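Local coordinates for conserved domain protein (Porphyromonas gingivalis, PDB 3PNN), which probably acts as a glycosyltransferase, helping to form glycosidic linkages, and is built on an alpha/beta/alpha Rossmann-like fold, at residues G102-V107 with F247-V252; P222-Y227 with F251-L256. One frame throughout, in Å; residues are numbered along the deposited sequence.

Contact 1: G102-V107 with F247-V252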
loop_
_atom_site.group_PDB
_atom_site.type_symbol
_atom_site.label_atom_id
_atom_site.label_comp_id
_atom_site.label_asym_id
_atom_site.label_seq_id
_atom_site.Cartn_x
_atom_site.Cartn_y
_atom_site.Cartn_z
ATOM N N GLY A 102 -6.121 0.310 11.645
ATOM C CA GLY A 102 -5.757 1.045 10.441
ATOM C C GLY A 102 -4.477 0.567 9.767
ATOM O O GLY A 102 -3.741 -0.244 10.330
ATOM N N THR A 103 -4.194 1.071 8.568
ATOM C CA THR A 103 -3.047 0.583 7.799
ATOM C C THR A 103 -1.682 0.742 8.473
ATOM O O THR A 103 -0.797 -0.096 8.271
ATOM C CB THR A 103 -2.957 1.207 6.382
ATOM O OG1 THR A 103 -2.824 2.633 6.493
ATOM C CG2 THR A 103 -4.200 0.860 5.576
ATOM N N ASN A 104 -1.476 1.817 9.230
ATOM C CA ASN A 104 -0.166 1.971 9.859
ATOM C C ASN A 104 -0.053 1.079 11.109
ATOM O O ASN A 104 1.047 0.728 11.511
ATOM C CB ASN A 104 0.190 3.444 10.133
ATOM C CG ASN A 104 1.691 3.714 10.043
ATOM O OD1 ASN A 104 2.484 3.151 10.796
ATOM N ND2 ASN A 104 2.079 4.597 9.136
ATOM N N HIS A 105 -1.185 0.667 11.687
ATOM C CA HIS A 105 -1.140 -0.353 12.745
ATOM C C HIS A 105 -0.771 -1.718 12.136
ATOM O O HIS A 105 0.019 -2.470 12.698
ATOM C CB HIS A 105 -2.460 -0.437 13.518
ATOM C CG HIS A 105 -2.523 -1.573 14.497
ATOM N ND1 HIS A 105 -3.257 -2.719 14.265
ATOM C CD2 HIS A 105 -1.950 -1.736 15.714
ATOM C CE1 HIS A 105 -3.132 -3.537 15.295
ATOM N NE2 HIS A 105 -2.346 -2.964 16.190
ATOM N N ALA A 106 -1.344 -2.022 10.978
ATOM C CA ALA A 106 -0.940 -3.201 10.212
ATOM C C ALA A 106 0.565 -3.202 9.910
ATOM O O ALA A 106 1.226 -4.234 10.040
ATOM C CB ALA A 106 -1.750 -3.301 8.928
ATOM N N VAL A 107 1.114 -2.055 9.513
ATOM C CA VAL A 107 2.549 -1.953 9.270
ATOM C C VAL A 107 3.370 -2.282 10.527
ATOM O O VAL A 107 4.381 -2.991 10.458
ATOM C CB VAL A 107 2.952 -0.540 8.746
ATOM C CG1 VAL A 107 4.467 -0.387 8.736
ATOM C CG2 VAL A 107 2.396 -0.312 7.336
ATOM N N PHE A 247 -5.570 4.756 12.200
ATOM C CA PHE A 247 -4.178 5.205 12.190
ATOM C C PHE A 247 -3.590 4.855 10.833
ATOM O O PHE A 247 -3.265 3.690 10.576
ATOM C CB PHE A 247 -3.443 4.472 13.320
ATOM C CG PHE A 247 -2.029 4.932 13.559
ATOM C CD1 PHE A 247 -1.753 6.248 13.894
ATOM C CD2 PHE A 247 -0.980 4.021 13.516
ATOM C CE1 PHE A 247 -0.447 6.667 14.144
ATOM C CE2 PHE A 247 0.331 4.430 13.769
ATOM C CZ PHE A 247 0.597 5.753 14.079
ATOM N N PHE A 248 -3.473 5.863 9.964
ATOM C CA PHE A 248 -3.147 5.678 8.542
ATOM C C PHE A 248 -1.708 6.044 8.210
ATOM O O PHE A 248 -1.149 6.963 8.804
ATOM C CB PHE A 248 -4.036 6.577 7.679
ATOM C CG PHE A 248 -5.478 6.171 7.650
ATOM C CD1 PHE A 248 -5.858 4.962 7.094
ATOM C CD2 PHE A 248 -6.454 7.014 8.150
ATOM C CE1 PHE A 248 -7.188 4.587 7.055
ATOM C CE2 PHE A 248 -7.788 6.648 8.115
ATOM C CZ PHE A 248 -8.153 5.433 7.565
ATOM N N ILE A 249 -1.133 5.373 7.211
ATOM C CA ILE A 249 0.243 5.666 6.811
ATOM C C ILE A 249 0.487 7.140 6.396
ATOM O O ILE A 249 1.431 7.782 6.890
ATOM C CB ILE A 249 0.708 4.717 5.703
ATOM C CG1 ILE A 249 0.709 3.272 6.214
ATOM C CG2 ILE A 249 2.085 5.130 5.180
ATOM C CD1 ILE A 249 0.905 2.248 5.093
ATOM N N PRO A 250 -0.350 7.682 5.487
ATOM C CA PRO A 250 -0.169 9.077 5.048
ATOM C C PRO A 250 -0.150 10.063 6.209
ATOM O O PRO A 250 0.603 11.043 6.170
ATOM C CB PRO A 250 -1.409 9.351 4.188
ATOM C CG PRO A 250 -1.926 8.029 3.799
ATOM C CD PRO A 250 -1.527 7.050 4.860
ATOM N N PHE A 251 -0.974 9.824 7.227
ATOM C CA PHE A 251 -0.996 10.700 8.389
ATOM C C PHE A 251 0.353 10.748 9.102
ATOM O O PHE A 251 0.866 11.825 9.430
ATOM C CB PHE A 251 -2.087 10.295 9.387
ATOM C CG PHE A 251 -1.969 10.998 10.716
ATOM C CD1 PHE A 251 -2.585 12.218 10.928
ATOM C CD2 PHE A 251 -1.220 10.445 11.747
ATOM C CE1 PHE A 251 -2.466 12.872 12.143
ATOM C CE2 PHE A 251 -1.092 11.090 12.959
ATOM C CZ PHE A 251 -1.716 12.305 13.160
ATOM N N VAL A 252 0.905 9.570 9.369
ATOM C CA VAL A 252 2.209 9.446 10.009
ATOM C C VAL A 252 3.316 10.050 9.151
ATOM O O VAL A 252 4.144 10.807 9.643
ATOM C CB VAL A 252 2.548 7.953 10.266
ATOM C CG1 VAL A 252 4.003 7.805 10.686
ATOM C CG2 VAL A 252 1.599 7.392 11.315
#
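Gly102, the N-cap of helix 103-108, sits with its C atom 3.4 Å from the carbonyl O of Phe247. Glycine suits the place: a beta carbon would collide with Phe247 O and, at these backbone angles, with the preceding carbonyl. Thr103 follows in the first helical turn. Its OG1 is tucked back over its own main chain, and from there it accepts the backbone N-H of Ile249 at 3.3 Å (Ile249 N to Thr103 OG1, 156° at the hydrogen), while the edge of the Phe248 ring lies close by. A short side-chain hydroxyl suits this spot, since the amide of Ile249, first residue of its helix, has no acceptor from a preceding helical turn. Asn104 answers in the other direction: its N donates to Phe247 O at 2.9 Å, with 150° at the hydrogen, and the donor lies in the carbonyl plane of Phe247.

The Asn104 side chain crosses its partners. CB approaches Phe247 CD2 to 3.6 Å, with amide and ring planes 60° apart. ND2 lies snugly over Ile249 CA at 3.1 Å and reaches Val252 CG2 at 3.6 Å. Asparagine can both donate and accept, and helix 223-239 holds its polar atoms, ND2 by Tyr224 OH and OD1 by Ser228 OG. The backbone N of His105 lies beside the edge of the Phe247 ring; its imidazole points away, NE2 bonded to Arg86 O. Apolar Val107 fits Ile249, CG2 meeting CD1 at 3.7 Å.

Two first-turn amides, normally without an intrahelical acceptor, thus each find one in the other segment.

Contact 2: P222-Y227 with F251-L256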
loop_
_atom_site.group_PDB
_atom_site.type_symbol
_atom_site.label_atom_id
_atom_site.label_comp_id
_atom_site.label_asym_id
_atom_site.label_seq_id
_atom_site.Cartn_x
_atom_site.Cartn_y
_atom_site.Cartn_z
ATOM N N PRO A 222 13.820 0.478 8.897
ATOM C CA PRO A 222 13.122 0.005 10.111
ATOM C C PRO A 222 12.892 1.061 11.201
ATOM O O PRO A 222 12.027 0.850 12.068
ATOM C CB PRO A 222 14.013 -1.146 10.607
ATOM C CG PRO A 222 14.669 -1.669 9.313
ATOM C CD PRO A 222 14.942 -0.398 8.517
ATOM N N ASP A 223 13.623 2.175 11.178
ATOM C CA ASP A 223 13.353 3.241 12.159
ATOM C C ASP A 223 11.913 3.731 12.003
ATOM O O ASP A 223 11.346 4.319 12.909
ATOM C CB ASP A 223 14.317 4.417 11.987
ATOM C CG ASP A 223 14.523 4.786 10.531
ATOM O OD1 ASP A 223 13.954 5.812 10.078
ATOM O OD2 ASP A 223 15.243 4.039 9.836
ATOM N N TYR A 224 11.334 3.498 10.834
ATOM C CA TYR A 224 9.945 3.880 10.606
ATOM C C TYR A 224 9.013 3.194 11.606
ATOM O O TYR A 224 8.020 3.774 12.038
ATOM C CB TYR A 224 9.500 3.572 9.159
ATOM C CG TYR A 224 8.084 4.074 8.890
ATOM C CD1 TYR A 224 7.830 5.437 8.771
ATOM C CD2 TYR A 224 7.011 3.193 8.773
ATOM C CE1 TYR A 224 6.546 5.918 8.543
ATOM C CE2 TYR A 224 5.699 3.670 8.543
ATOM C CZ TYR A 224 5.493 5.030 8.418
ATOM O OH TYR A 224 4.234 5.536 8.195
ATOM N N PHE A 225 9.314 1.955 11.983
ATOM C CA PHE A 225 8.480 1.296 12.994
ATOM C C PHE A 225 8.498 2.053 14.320
ATOM O O PHE A 225 7.481 2.154 15.009
ATOM C CB PHE A 225 8.920 -0.151 13.237
ATOM C CG PHE A 225 8.839 -1.035 12.019
ATOM C CD1 PHE A 225 7.616 -1.313 11.417
ATOM C CD2 PHE A 225 9.985 -1.630 11.506
ATOM C CE1 PHE A 225 7.540 -2.144 10.293
ATOM C CE2 PHE A 225 9.923 -2.463 10.395
ATOM C CZ PHE A 225 8.691 -2.724 9.780
ATOM N N ASP A 226 9.665 2.557 14.697
ATOM C CA ASP A 226 9.805 3.268 15.969
ATOM C C ASP A 226 9.061 4.600 15.957
ATOM O O ASP A 226 8.396 4.957 16.940
ATOM C CB ASP A 226 11.284 3.519 16.294
ATOM C CG ASP A 226 12.050 2.234 16.560
ATOM O OD1 ASP A 226 11.446 1.268 17.081
ATOM O OD2 ASP A 226 13.254 2.181 16.235
ATOM N N TYR A 227 9.186 5.343 14.860
ATOM C CA TYR A 227 8.454 6.602 14.754
ATOM C C TYR A 227 6.952 6.317 14.763
ATOM O O TYR A 227 6.177 7.052 15.383
ATOM C CB TYR A 227 8.841 7.366 13.484
ATOM C CG TYR A 227 10.255 7.913 13.499
ATOM C CD1 TYR A 227 10.734 8.655 14.585
ATOM C CD2 TYR A 227 11.110 7.693 12.427
ATOM C CE1 TYR A 227 12.042 9.152 14.590
ATOM C CE2 TYR A 227 12.411 8.189 12.422
ATOM C CZ TYR A 227 12.868 8.911 13.500
ATOM O OH TYR A 227 14.162 9.405 13.480
ATOM N N PHE A 251 -0.974 9.824 7.227
ATOM C CA PHE A 251 -0.996 10.700 8.389
ATOM C C PHE A 251 0.353 10.748 9.102
ATOM O O PHE A 251 0.866 11.825 9.430
ATOM C CB PHE A 251 -2.087 10.295 9.387
ATOM C CG PHE A 251 -1.969 10.998 10.716
ATOM C CD1 PHE A 251 -2.585 12.218 10.928
ATOM C CD2 PHE A 251 -1.220 10.445 11.747
ATOM C CE1 PHE A 251 -2.466 12.872 12.143
ATOM C CE2 PHE A 251 -1.092 11.090 12.959
ATOM C CZ PHE A 251 -1.716 12.305 13.160
ATOM N N VAL A 252 0.905 9.570 9.369
ATOM C CA VAL A 252 2.209 9.446 10.009
ATOM C C VAL A 252 3.316 10.050 9.151
ATOM O O VAL A 252 4.144 10.807 9.643
ATOM C CB VAL A 252 2.548 7.953 10.266
ATOM C CG1 VAL A 252 4.003 7.805 10.686
ATOM C CG2 VAL A 252 1.599 7.392 11.315
ATOM N N VAL A 253 3.342 9.693 7.870
ATOM C CA VAL A 253 4.358 10.216 6.960
ATOM C C VAL A 253 4.275 11.741 6.911
ATOM O O VAL A 253 5.286 12.440 6.973
ATOM C CB VAL A 253 4.213 9.632 5.543
ATOM C CG1 VAL A 253 5.050 10.424 4.539
ATOM C CG2 VAL A 253 4.618 8.146 5.534
ATOM N N ASN A 254 3.058 12.256 6.819
ATOM C CA ASN A 254 2.867 13.704 6.791
ATOM C C ASN A 254 3.433 14.374 8.049
ATOM O O ASN A 254 4.076 15.438 7.987
ATOM C CB ASN A 254 1.379 14.020 6.604
ATOM C CG ASN A 254 1.123 15.487 6.313
ATOM O OD1 ASN A 254 1.473 15.995 5.244
ATOM N ND2 ASN A 254 0.495 16.173 7.257
ATOM N N ASP A 255 3.222 13.743 9.198
ATOM C CA ASP A 255 3.699 14.312 10.449
ATOM C C ASP A 255 5.219 14.343 10.496
ATOM O O ASP A 255 5.812 15.320 10.947
ATOM C CB ASP A 255 3.165 13.518 11.640
ATOM C CG ASP A 255 3.513 14.180 12.972
ATOM O OD1 ASP A 255 2.699 14.987 13.462
ATOM O OD2 ASP A 255 4.608 13.912 13.515
ATOM N N LEU A 256 5.851 13.264 10.034
ATOM C CA LEU A 256 7.307 13.162 10.070
ATOM C C LEU A 256 7.993 14.142 9.127
ATOM O O LEU A 256 9.036 14.725 9.454
ATOM C CB LEU A 256 7.734 11.733 9.730
ATOM C CG LEU A 256 7.347 10.664 10.752
ATOM C CD1 LEU A 256 7.827 9.296 10.246
ATOM C CD2 LEU A 256 7.963 10.988 12.109
#
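Helices 223-239 and 249-259, both part of the alpha/beta/alpha Rossmann-like fold, cross almost perpendicularly here: the axes of 223-227 and 251-256 make an angle of 93° and pass 11.5 Å apart. At that separation only side chains meet, and Tyr224 is long enough to span the gap. Its CB leaves the backbone to one side, but CG stands anti to the backbone N (chi1 -175°), which sends the ring across to the other helix. CD1 comes first, 4.1 Å from Leu256 CD1. One atom further out, CE1 lies 3.8 Å from Val252 CG1, and CZ is almost as close to that methyl. The tip penetrates deepest: OH is 3.4 Å from Val252 CG1 and 3.7 Å from Val253 CG2, so the hydroxyl ends among aliphatic groups and relies on Asn104 of helix 103-108 for its polar partner. Stacking on Phe220 and an edge-to-face contact with Tyr149 help hold the ring.

Beta-branched valines suit the far helix, since each presents a methyl near its own backbone to a tip that arrives close in. Leucine suits position 256 because its forked end can touch both tyrosines, CD1 lying 4.0 Å from Tyr224 CE1. Its CG lies anti to the carbonyl carbon, and both terminal methyls press on the start of the Tyr227 side chain from the same side: CD1 is 3.9 Å from Tyr227 CB, and CD2 is 4.1 Å from Tyr227 CG.

Contacts 1 and 2 share helix 249-259, and their centres lie 9 Å apart. Val252 serves both, so helices 103-108 and 223-239 meet the same stretch of that helix. The two contacts also touch directly. The probable hydrogen bond between Asn104 ND2 and Tyr224 OH is short, at 2.5 Å, so the carboxamide of contact 1 and the ring tip of contact 2 help to set each other's position. Ile249 CG2 packs 3.7 Å from the same Tyr224 OH, while Val107 O lies 3.3 Å from Phe225 CE1. A glycerol, probably from the crystallisation liquor, sits about 4 Å from the Tyr227 side chain at contact 2.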